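Local coordinates for protein TRAP-type C4-dicarboxylate:H+ symport system substrate-binding component DctP (Shewanella oneidensis, PDB 4MX6) that binds succinate in the periplasm and probably hands such C4-dicarboxylates to a TRAP-type proton symporter of the inner membrane, at residues Ala173-Asp184 with Phe190-Pro201; Asp215-Thr224 with Gln233-Leu244. All blocks are in the same frame, centred on the assembly; numbering follows the deposited sequence. Where two conformers were deposited one is given.

Contact 1 (Ala173-Asp184 with Phe190-Pro201); sequences AKGLKFRVMASD and FDAVGAIPVKKP
Arg179 reaches along the paired strand 196-199 to Lys200, the residue just past its end, and its path can be traced atom by atom. CB lies beside Val198 O; CG, anti to the backbone N (chi1 177°), passes 3.9 Å from Lys200 CB. A bend at chi2 (-95°) then turns CD and the guanidinium toward Lys200 O. NE and NH1 of Arg179 both donate to Lys200 O, each at 2.9 Å, and it lies in the guanidinium plane, a side-on grip that fixes the rotation of the group. Met181 N sits over one face, and NH2 is left to hydrogen-bond the bound succinate.

The backbones form a parallel pair, Lys177 opposite Ile196 through Val180 opposite Lys199, with Phe178 N bonded to Ile196 O and Val198 N to Phe178 O. On the face carrying Phe178 and Val180, the Phe178 and Phe190 rings make an offset stack, centroids 4.4 Å apart and planes at 17°. Phe178 CB lies over the centre of the Phe190 ring, while Val180 CG1 packs 3.5 Å from Phe190 CD2. At the solvent side the extended Lys199 chain runs past Ala182, and its NZ forms a salt bridge of 2.8 Å with Asp184 OD1.

Gly194, with positive phi, closes a Schellman motif at the end of helix 184-191. Strand 177-180, that helix and strand 196-199 make a beta-alpha-beta unit; Val193, just past the helix, packs its side chain on helix 305-326, and strand 177-180 bonds on its other edge to Asp215 and Gly216.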
loop_
_atom_site.group_PDB
_atom_site.type_symbol
_atom_site.label_atom_id
_atom_site.label_comp_id
_atom_site.label_asym_id
_atom_site.label_seq_id
_atom_site.Cartn_x
_atom_site.Cartn_y
_atom_site.Cartn_z
ATOM N N ALA A 173 -18.106 1.952 14.555
ATOM C CA ALA A 173 -17.266 0.796 14.235
ATOM C C ALA A 173 -17.241 -0.268 15.336
ATOM O O ALA A 173 -16.698 -1.350 15.134
ATOM C CB ALA A 173 -15.853 1.258 13.950
ATOM N N LYS A 174 -17.806 0.037 16.510
ATOM C CA LYS A 174 -17.666 -0.869 17.645
ATOM C C LYS A 174 -18.250 -2.235 17.325
ATOM O O LYS A 174 -19.380 -2.342 16.841
ATOM C CB LYS A 174 -18.338 -0.300 18.898
ATOM C CG LYS A 174 -18.097 -1.145 20.155
ATOM C CD LYS A 174 -18.414 -0.367 21.425
ATOM C CE LYS A 174 -18.064 -1.164 22.679
ATOM N NZ LYS A 174 -16.595 -1.396 22.821
ATOM N N GLY A 175 -17.475 -3.280 17.601
ATOM C CA GLY A 175 -17.931 -4.648 17.444
ATOM C C GLY A 175 -17.898 -5.187 16.016
ATOM O O GLY A 175 -18.252 -6.338 15.789
ATOM N N LEU A 176 -17.490 -4.371 15.047
ATOM C CA LEU A 176 -17.443 -4.827 13.663
ATOM C C LEU A 176 -16.095 -5.472 13.365
ATOM O O LEU A 176 -15.059 -5.032 13.876
ATOM C CB LEU A 176 -17.673 -3.671 12.689
ATOM C CG LEU A 176 -19.024 -2.968 12.728
ATOM C CD1 LEU A 176 -19.066 -1.911 11.629
ATOM C CD2 LEU A 176 -20.203 -3.939 12.626
ATOM N N LYS A 177 -16.118 -6.504 12.525
ATOM C CA LYS A 177 -14.901 -7.189 12.104
ATOM C C LYS A 177 -14.367 -6.531 10.837
ATOM O O LYS A 177 -15.083 -6.456 9.834
ATOM C CB LYS A 177 -15.200 -8.669 11.828
ATOM C CG LYS A 177 -15.332 -9.519 13.081
ATOM C CD LYS A 177 -15.701 -10.973 12.782
ATOM C CE LYS A 177 -17.138 -11.120 12.363
ATOM N NZ LYS A 177 -17.620 -12.483 12.715
ATOM N N PHE A 178 -13.119 -6.061 10.881
ATOM C CA PHE A 178 -12.459 -5.475 9.718
ATOM C C PHE A 178 -11.247 -6.306 9.339
ATOM O O PHE A 178 -10.398 -6.588 10.176
ATOM C CB PHE A 178 -11.981 -4.046 10.010
ATOM C CG PHE A 178 -13.088 -3.023 10.065
ATOM C CD1 PHE A 178 -13.816 -2.829 11.227
ATOM C CD2 PHE A 178 -13.381 -2.235 8.963
ATOM C CE1 PHE A 178 -14.815 -1.883 11.287
ATOM C CE2 PHE A 178 -14.391 -1.283 9.023
ATOM C CZ PHE A 178 -15.099 -1.111 10.188
ATOM N N ARG A 179 -11.138 -6.664 8.067
ATOM C CA ARG A 179 -9.865 -7.174 7.574
ATOM C C ARG A 179 -8.844 -6.049 7.603
ATOM O O ARG A 179 -9.163 -4.899 7.303
ATOM C CB ARG A 179 -10.000 -7.703 6.155
ATOM C CG ARG A 179 -8.686 -8.199 5.540
ATOM C CD ARG A 179 -7.989 -7.133 4.697
ATOM N NE ARG A 179 -6.715 -7.623 4.164
ATOM C CZ ARG A 179 -5.973 -6.964 3.281
ATOM N NH1 ARG A 179 -4.803 -7.461 2.911
ATOM N NH2 ARG A 179 -6.378 -5.812 2.783
ATOM N N VAL A 180 -7.610 -6.408 7.937
ATOM C CA VAL A 180 -6.459 -5.522 7.792
ATOM C C VAL A 180 -5.345 -6.260 7.050
ATOM O O VAL A 180 -5.224 -7.489 7.109
ATOM C CB VAL A 180 -5.919 -4.990 9.147
ATOM C CG1 VAL A 180 -6.899 -4.000 9.753
ATOM C CG2 VAL A 180 -5.588 -6.129 10.099
ATOM N N MET A 181 -4.512 -5.473 6.372
ATOM C CA MET A 181 -3.190 -5.935 5.980
ATOM C C MET A 181 -2.458 -6.414 7.233
ATOM O O MET A 181 -2.795 -6.018 8.350
ATOM C CB MET A 181 -2.418 -4.798 5.306
ATOM C CG MET A 181 -3.050 -4.338 3.995
ATOM S SD MET A 181 -2.168 -3.010 3.152
ATOM C CE MET A 181 -2.688 -1.565 4.080
ATOM N N ALA A 182 -1.431 -7.237 7.054
ATOM C CA ALA A 182 -0.767 -7.863 8.195
ATOM C C ALA A 182 0.173 -6.897 8.922
ATOM O O ALA A 182 1.388 -6.953 8.771
ATOM C CB ALA A 182 -0.039 -9.114 7.763
ATOM N N SER A 183 -0.427 -6.019 9.716
ATOM C CA SER A 183 0.250 -4.945 10.429
ATOM C C SER A 183 -0.295 -4.823 11.837
ATOM O O SER A 183 -1.499 -4.686 12.035
ATOM C CB SER A 183 0.002 -3.627 9.708
ATOM O OG SER A 183 0.280 -2.531 10.564
ATOM N N ASP A 184 0.594 -4.842 12.821
ATOM C CA ASP A 184 0.195 -4.579 14.203
ATOM C C ASP A 184 -0.380 -3.164 14.386
ATOM O O ASP A 184 -1.237 -2.941 15.246
ATOM C CB ASP A 184 1.387 -4.730 15.155
ATOM C CG ASP A 184 1.852 -6.163 15.317
ATOM O OD1 ASP A 184 1.058 -7.091 15.081
ATOM O OD2 ASP A 184 3.019 -6.348 15.743
ATOM N N PHE A 190 -7.917 -0.437 14.641
ATOM C CA PHE A 190 -9.276 -0.928 14.859
ATOM C C PHE A 190 -9.556 -1.265 16.325
ATOM O O PHE A 190 -10.657 -1.000 16.808
ATOM C CB PHE A 190 -9.610 -2.068 13.895
ATOM C CG PHE A 190 -9.812 -1.583 12.485
ATOM C CD1 PHE A 190 -10.962 -0.887 12.149
ATOM C CD2 PHE A 190 -8.834 -1.752 11.516
ATOM C CE1 PHE A 190 -11.142 -0.401 10.885
ATOM C CE2 PHE A 190 -9.024 -1.268 10.233
ATOM C CZ PHE A 190 -10.179 -0.603 9.926
ATOM N N ASP A 191 -8.569 -1.787 17.053
ATOM C CA ASP A 191 -8.719 -1.977 18.506
ATOM C C ASP A 191 -9.123 -0.663 19.191
ATOM O O ASP A 191 -9.879 -0.667 20.162
ATOM C CB ASP A 191 -7.406 -2.443 19.165
ATOM C CG ASP A 191 -7.002 -3.857 18.816
ATOM O OD1 ASP A 191 -7.859 -4.680 18.446
ATOM O OD2 ASP A 191 -5.789 -4.143 18.950
ATOM N N ALA A 192 -8.585 0.455 18.712
ATOM C CA ALA A 192 -8.776 1.753 19.363
ATOM C C ALA A 192 -10.232 2.205 19.376
ATOM O O ALA A 192 -10.616 3.042 20.192
ATOM C CB ALA A 192 -7.910 2.801 18.683
ATOM N N VAL A 193 -11.038 1.652 18.470
ATOM C CA VAL A 193 -12.461 1.967 18.394
ATOM C C VAL A 193 -13.333 0.751 18.723
ATOM O O VAL A 193 -14.538 0.740 18.456
ATOM C CB VAL A 193 -12.852 2.586 17.021
ATOM C CG1 VAL A 193 -12.165 3.947 16.836
ATOM C CG2 VAL A 193 -12.517 1.649 15.859
ATOM N N GLY A 194 -12.738 -0.264 19.333
ATOM C CA GLY A 194 -13.499 -1.423 19.760
ATOM C C GLY A 194 -13.958 -2.304 18.605
ATOM O O GLY A 194 -14.860 -3.127 18.771
ATOM N N ALA A 195 -13.355 -2.128 17.431
ATOM C CA ALA A 195 -13.577 -3.051 16.318
ATOM C C ALA A 195 -12.651 -4.258 16.450
ATOM O O ALA A 195 -11.745 -4.265 17.279
ATOM C CB ALA A 195 -13.370 -2.340 14.990
ATOM N N ILE A 196 -12.885 -5.274 15.627
ATOM C CA ILE A 196 -12.154 -6.534 15.714
ATOM C C ILE A 196 -11.334 -6.715 14.429
ATOM O O ILE A 196 -11.884 -7.053 13.379
ATOM C CB ILE A 196 -13.132 -7.725 15.860
ATOM C CG1 ILE A 196 -14.098 -7.520 17.040
ATOM C CG2 ILE A 196 -12.355 -9.030 15.995
ATOM C CD1 ILE A 196 -13.440 -7.498 18.393
ATOM N N PRO A 197 -10.019 -6.484 14.498
ATOM C CA PRO A 197 -9.194 -6.615 13.289
ATOM C C PRO A 197 -8.836 -8.062 13.015
ATOM O O PRO A 197 -8.576 -8.833 13.939
ATOM C CB PRO A 197 -7.938 -5.823 13.640
ATOM C CG PRO A 197 -7.833 -5.942 15.139
ATOM C CD PRO A 197 -9.248 -5.980 15.653
ATOM N N VAL A 198 -8.781 -8.397 11.728
ATOM C CA VAL A 198 -8.464 -9.739 11.254
ATOM C C VAL A 198 -7.407 -9.602 10.144
ATOM O O VAL A 198 -7.678 -9.003 9.109
ATOM C CB VAL A 198 -9.742 -10.441 10.699
ATOM C CG1 VAL A 198 -9.438 -11.863 10.281
ATOM C CG2 VAL A 198 -10.892 -10.411 11.724
ATOM N N LYS A 199 -6.190 -10.111 10.357
ATOM C CA LYS A 199 -5.147 -10.023 9.341
ATOM C C LYS A 199 -5.378 -11.097 8.285
ATOM O O LYS A 199 -5.414 -12.279 8.605
ATOM C CB LYS A 199 -3.760 -10.193 9.971
ATOM C CG LYS A 199 -3.377 -9.112 10.977
ATOM C CD LYS A 199 -2.044 -9.420 11.643
ATOM C CE LYS A 199 -1.722 -8.417 12.736
ATOM N NZ LYS A 199 -0.418 -8.700 13.368
ATOM N N LYS A 200 -5.522 -10.687 7.030
ATOM C CA LYS A 200 -5.742 -11.623 5.928
ATOM C C LYS A 200 -5.065 -11.113 4.665
ATOM O O LYS A 200 -4.973 -9.912 4.456
ATOM C CB LYS A 200 -7.239 -11.802 5.637
ATOM C CG LYS A 200 -8.050 -12.438 6.749
ATOM C CD LYS A 200 -7.719 -13.906 6.905
ATOM C CE LYS A 200 -8.536 -14.544 8.003
ATOM N NZ LYS A 200 -8.341 -16.015 8.058
ATOM N N PRO A 201 -4.629 -12.027 3.789
ATOM C CA PRO A 201 -4.027 -11.604 2.517
ATOM C C PRO A 201 -5.046 -10.933 1.593
ATOM O O PRO A 201 -6.243 -11.250 1.612
ATOM C CB PRO A 201 -3.530 -12.912 1.917
ATOM C CG PRO A 201 -4.309 -13.951 2.565
ATOM C CD PRO A 201 -4.634 -13.488 3.939
HETATM O O HOH W 1 1.879 -8.140 11.593
#

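Contact 2 (Asp215-Thr224 with Gln233-Leu244); sequences DGQENTWSNT and QSHITESNHGVL
The backbones of Asp215-Thr224 and Gln233-Leu244 stay apart, their nearest CA atoms, those of Thr220 and Leu244, being 7.1 Å from each other, so side chains bridge the gap. Glu218 meets His241 in a His-carboxylate hydrogen bond: NE2 donates to OE1 at 2.7 Å, with OE1 1° from the ring plane and NE2 on the anti side of the carboxylate. Glu218 CB also lies at the ring edge. Ser239 OG pairs with His241 ND1 at 2.7 Å, so both ring nitrogens are engaged, while Lys159 forms a salt bridge with Glu218 OE2.

At the other end Gln233, bent at chi2 (-84°), turns its amide so that NE2 donates to Asp215 O at 3.1 Å, from above the carbonyl plane, and Gln233 OE1 bonds to Thr162. At the start of helix 221-226, Trp221 CZ3 packs 3.7 Å from Ile236 CG2, and the Glu238 carboxylate meets the indole at its CZ2 edge, the two planes 87° apart; Glu238 OE1 forms a salt bridge with Lys289.

Leu244 CD2 lies 3.4 Å from Asn219 OD1 and 3.5 Å from Asn223 ND2, against two succinate-binding amides. Asn219 OD1 accepts from Thr220 N and Asn223 ND2, which ties these amides together.

Strand 160-163 runs between strands 217-219 and 235-237 in a mixed sheet, antiparallel to both. Helix 260-295 packs on Trp221 and Ile236, and strand 148-158 touches Asn223 and Leu244.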
loop_
_atom_site.group_PDB
_atom_site.type_symbol
_atom_site.label_atom_id
_atom_site.label_comp_id
_atom_site.label_asym_id
_atom_site.label_seq_id
_atom_site.Cartn_x
_atom_site.Cartn_y
_atom_site.Cartn_z
ATOM N N ASP A 215 -17.110 -7.682 8.330
ATOM C CA ASP A 215 -18.068 -6.618 8.115
ATOM C C ASP A 215 -17.545 -5.519 7.202
ATOM O O ASP A 215 -18.316 -4.917 6.457
ATOM C CB ASP A 215 -18.472 -6.033 9.463
ATOM C CG ASP A 215 -19.138 -7.060 10.345
ATOM O OD1 ASP A 215 -20.218 -7.544 9.948
ATOM O OD2 ASP A 215 -18.580 -7.395 11.405
ATOM N N GLY A 216 -16.241 -5.253 7.249
ATOM C CA GLY A 216 -15.686 -4.117 6.540
ATOM C C GLY A 216 -14.199 -4.249 6.311
ATOM O O GLY A 216 -13.579 -5.238 6.676
ATOM N N GLN A 217 -13.642 -3.232 5.667
ATOM C CA GLN A 217 -12.216 -3.186 5.388
ATOM C C GLN A 217 -11.825 -1.735 5.125
ATOM O O GLN A 217 -12.652 -0.829 5.273
ATOM C CB GLN A 217 -11.843 -4.137 4.232
ATOM C CG GLN A 217 -12.563 -3.888 2.900
ATOM C CD GLN A 217 -11.925 -2.791 2.067
ATOM O OE1 GLN A 217 -10.775 -2.904 1.655
ATOM N NE2 GLN A 217 -12.670 -1.717 1.826
ATOM N N GLU A 218 -10.561 -1.500 4.779
ATOM C CA GLU A 218 -10.068 -0.152 4.467
ATOM C C GLU A 218 -9.227 -0.256 3.199
ATOM O O GLU A 218 -8.368 -1.139 3.080
ATOM C CB GLU A 218 -9.238 0.434 5.621
ATOM C CG GLU A 218 -8.141 -0.498 6.122
ATOM C CD GLU A 218 -7.041 0.175 6.943
ATOM O OE1 GLU A 218 -7.257 1.280 7.465
ATOM O OE2 GLU A 218 -5.937 -0.407 7.031
ATOM N N ASN A 219 -9.441 0.646 2.252
ATOM C CA ASN A 219 -8.658 0.599 1.021
ATOM C C ASN A 219 -8.861 1.851 0.183
ATOM O O ASN A 219 -9.724 2.685 0.470
ATOM C CB ASN A 219 -8.942 -0.668 0.197
ATOM C CG ASN A 219 -7.657 -1.339 -0.217
ATOM O OD1 ASN A 219 -6.815 -0.710 -0.867
ATOM N ND2 ASN A 219 -7.444 -2.565 0.231
ATOM N N THR A 220 -8.054 1.977 -0.860
ATOM C CA THR A 220 -8.141 3.120 -1.742
ATOM C C THR A 220 -9.266 2.932 -2.749
ATOM O O THR A 220 -9.740 1.810 -2.976
ATOM C CB THR A 220 -6.824 3.317 -2.512
ATOM O OG1 THR A 220 -6.670 2.201 -3.402
ATOM C CG2 THR A 220 -5.628 3.409 -1.554
ATOM N N TRP A 221 -9.682 4.013 -3.390
ATOM C CA TRP A 221 -10.694 3.911 -4.442
ATOM C C TRP A 221 -10.267 2.913 -5.517
ATOM O O TRP A 221 -11.094 2.165 -6.020
ATOM C CB TRP A 221 -11.009 5.264 -5.092
ATOM C CG TRP A 221 -11.573 6.279 -4.159
ATOM C CD1 TRP A 221 -10.961 7.419 -3.758
ATOM C CD2 TRP A 221 -12.857 6.267 -3.516
ATOM N NE1 TRP A 221 -11.764 8.117 -2.907
ATOM C CE2 TRP A 221 -12.932 7.434 -2.728
ATOM C CE3 TRP A 221 -13.944 5.391 -3.521
ATOM C CZ2 TRP A 221 -14.046 7.752 -1.963
ATOM C CZ3 TRP A 221 -15.056 5.724 -2.764
ATOM C CH2 TRP A 221 -15.092 6.896 -2.002
ATOM N N SER A 222 -8.990 2.923 -5.897
ATOM C CA SER A 222 -8.524 2.058 -6.978
ATOM C C SER A 222 -8.686 0.588 -6.636
ATOM O O SER A 222 -9.154 -0.183 -7.472
ATOM C CB SER A 222 -7.064 2.345 -7.309
ATOM O OG SER A 222 -6.494 1.285 -8.068
ATOM N N ASN A 223 -8.300 0.171 -5.439
ATOM C CA ASN A 223 -8.505 -1.224 -5.048
ATOM C C ASN A 223 -9.993 -1.558 -4.851
ATOM O O ASN A 223 -10.457 -2.645 -5.217
ATOM C CB ASN A 223 -7.703 -1.577 -3.800
ATOM C CG ASN A 223 -6.268 -1.954 -4.119
ATOM O OD1 ASN A 223 -5.952 -2.422 -5.232
ATOM N ND2 ASN A 223 -5.400 -1.788 -3.143
ATOM N N THR A 224 -10.741 -0.620 -4.280
ATOM C CA THR A 224 -12.154 -0.831 -4.005
ATOM C C THR A 224 -12.899 -1.079 -5.317
ATOM O O THR A 224 -13.766 -1.962 -5.390
ATOM C CB THR A 224 -12.730 0.376 -3.246
ATOM O OG1 THR A 224 -12.042 0.534 -2.007
ATOM C CG2 THR A 224 -14.208 0.212 -2.951
ATOM N N GLN A 233 -20.417 -4.200 -0.219
ATOM C CA GLN A 233 -20.395 -3.296 0.934
ATOM C C GLN A 233 -21.418 -2.199 0.677
ATOM O O GLN A 233 -21.334 -1.524 -0.344
ATOM C CB GLN A 233 -19.007 -2.671 1.115
ATOM C CG GLN A 233 -17.929 -3.680 1.421
ATOM C CD GLN A 233 -17.875 -4.002 2.900
ATOM O OE1 GLN A 233 -17.084 -3.423 3.631
ATOM N NE2 GLN A 233 -18.694 -4.935 3.344
ATOM N N SER A 234 -22.362 -1.990 1.588
ATOM C CA SER A 234 -23.410 -1.010 1.332
ATOM C C SER A 234 -22.974 0.451 1.495
ATOM O O SER A 234 -23.636 1.340 0.946
ATOM C CB SER A 234 -24.651 -1.283 2.198
ATOM O OG SER A 234 -24.356 -1.114 3.572
ATOM N N HIS A 235 -21.897 0.709 2.245
ATOM C CA HIS A 235 -21.496 2.077 2.574
ATOM C C HIS A 235 -19.997 2.264 2.539
ATOM O O HIS A 235 -19.252 1.463 3.099
ATOM C CB HIS A 235 -21.981 2.427 3.971
ATOM C CG HIS A 235 -23.451 2.624 4.049
ATOM N ND1 HIS A 235 -24.345 1.590 4.236
ATOM C CD2 HIS A 235 -24.191 3.749 3.929
ATOM C CE1 HIS A 235 -25.572 2.075 4.235
ATOM N NE2 HIS A 235 -25.505 3.381 4.046
ATOM N N ILE A 236 -19.559 3.337 1.889
ATOM C CA ILE A 236 -18.142 3.702 1.842
ATOM C C ILE A 236 -18.011 5.057 2.501
ATOM O O ILE A 236 -18.658 6.015 2.089
ATOM C CB ILE A 236 -17.622 3.791 0.390
ATOM C CG1 ILE A 236 -17.887 2.485 -0.341
ATOM C CG2 ILE A 236 -16.132 4.172 0.364
ATOM C CD1 ILE A 236 -17.563 2.530 -1.822
ATOM N N THR A 237 -17.188 5.135 3.534
ATOM C CA THR A 237 -16.993 6.365 4.270
ATOM C C THR A 237 -15.656 6.980 3.840
ATOM O O THR A 237 -14.602 6.343 3.937
ATOM C CB THR A 237 -17.044 6.088 5.778
ATOM O OG1 THR A 237 -18.334 5.560 6.129
ATOM C CG2 THR A 237 -16.829 7.357 6.567
ATOM N N GLU A 238 -15.728 8.190 3.298
ATOM C CA GLU A 238 -14.554 8.889 2.779
ATOM C C GLU A 238 -13.786 9.535 3.928
ATOM O O GLU A 238 -13.885 10.727 4.190
ATOM C CB GLU A 238 -14.966 9.912 1.721
ATOM C CG GLU A 238 -13.792 10.525 0.959
ATOM C CD GLU A 238 -14.231 11.237 -0.322
ATOM O OE1 GLU A 238 -15.442 11.360 -0.559
ATOM O OE2 GLU A 238 -13.367 11.671 -1.106
ATOM N N SER A 239 -13.013 8.696 4.595
ATOM C CA SER A 239 -12.314 9.022 5.815
ATOM C C SER A 239 -10.875 9.494 5.580
ATOM O O SER A 239 -10.324 10.200 6.413
ATOM C CB SER A 239 -12.316 7.776 6.689
ATOM O OG SER A 239 -11.957 6.643 5.919
ATOM N N ASN A 240 -10.250 9.073 4.478
ATOM C CA ASN A 240 -8.848 9.422 4.208
ATOM C C ASN A 240 -7.979 9.218 5.447
ATOM O O ASN A 240 -7.130 10.053 5.765
ATOM C CB ASN A 240 -8.736 10.864 3.703
ATOM C CG ASN A 240 -9.408 11.058 2.363
ATOM O OD1 ASN A 240 -9.120 10.348 1.405
ATOM N ND2 ASN A 240 -10.286 12.046 2.277
ATOM N N HIS A 241 -8.159 8.094 6.136
ATOM C CA HIS A 241 -7.647 7.953 7.497
ATOM C C HIS A 241 -6.236 7.352 7.593
ATOM O O HIS A 241 -5.688 7.255 8.686
ATOM C CB HIS A 241 -8.607 7.115 8.331
ATOM C CG HIS A 241 -8.768 5.739 7.796
ATOM N ND1 HIS A 241 -9.697 5.424 6.828
ATOM C CD2 HIS A 241 -8.063 4.608 8.034
ATOM C CE1 HIS A 241 -9.557 4.153 6.502
ATOM N NE2 HIS A 241 -8.567 3.637 7.216
ATOM N N GLY A 242 -5.655 6.953 6.466
ATOM C CA GLY A 242 -4.283 6.458 6.437
ATOM C C GLY A 242 -3.835 6.375 5.000
ATOM O O GLY A 242 -4.652 6.542 4.089
ATOM N N VAL A 243 -2.550 6.125 4.773
ATOM C CA VAL A 243 -2.034 5.971 3.416
ATOM C C VAL A 243 -1.776 4.515 3.092
ATOM O O VAL A 243 -1.312 3.756 3.936
ATOM C CB VAL A 243 -0.744 6.818 3.177
ATOM C CG1 VAL A 243 0.429 6.400 4.058
ATOM C CG2 VAL A 243 -0.320 6.764 1.713
ATOM N N LEU A 244 -2.114 4.137 1.857
ATOM C CA LEU A 244 -1.671 2.875 1.258
ATOM C C LEU A 244 -0.692 3.236 0.155
ATOM O O LEU A 244 -1.082 3.726 -0.899
ATOM C CB LEU A 244 -2.836 2.072 0.672
ATOM C CG LEU A 244 -2.402 0.895 -0.272
ATOM C CD1 LEU A 244 -1.625 -0.164 0.465
ATOM C CD2 LEU A 244 -3.589 0.252 -0.977
#

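How the contacts relate
Contact 1 closes before contact 2 opens along the chain, and their centres lie 13 Å apart, yet they meet directly. Lys177 O is 2.8 Å from Asp215 N and 3.1 Å from Gly216 N, both probable hydrogen bonds, and Phe178 CD2 packs 3.4 Å from Gly216 C. The strand pair of contact 1 thus adjoins the start of segment 215-224. The two contacts converge on the succinate: the Arg179 and Asn219 side chains lie about 4 Å apart at their nearest atoms, and Arg179 NH2 and Asn219 ND2 bond the same ligand oxygen. Asn223 ND2 takes another, while Lys51, Lys104 and Tyr246 complete the observed binding site.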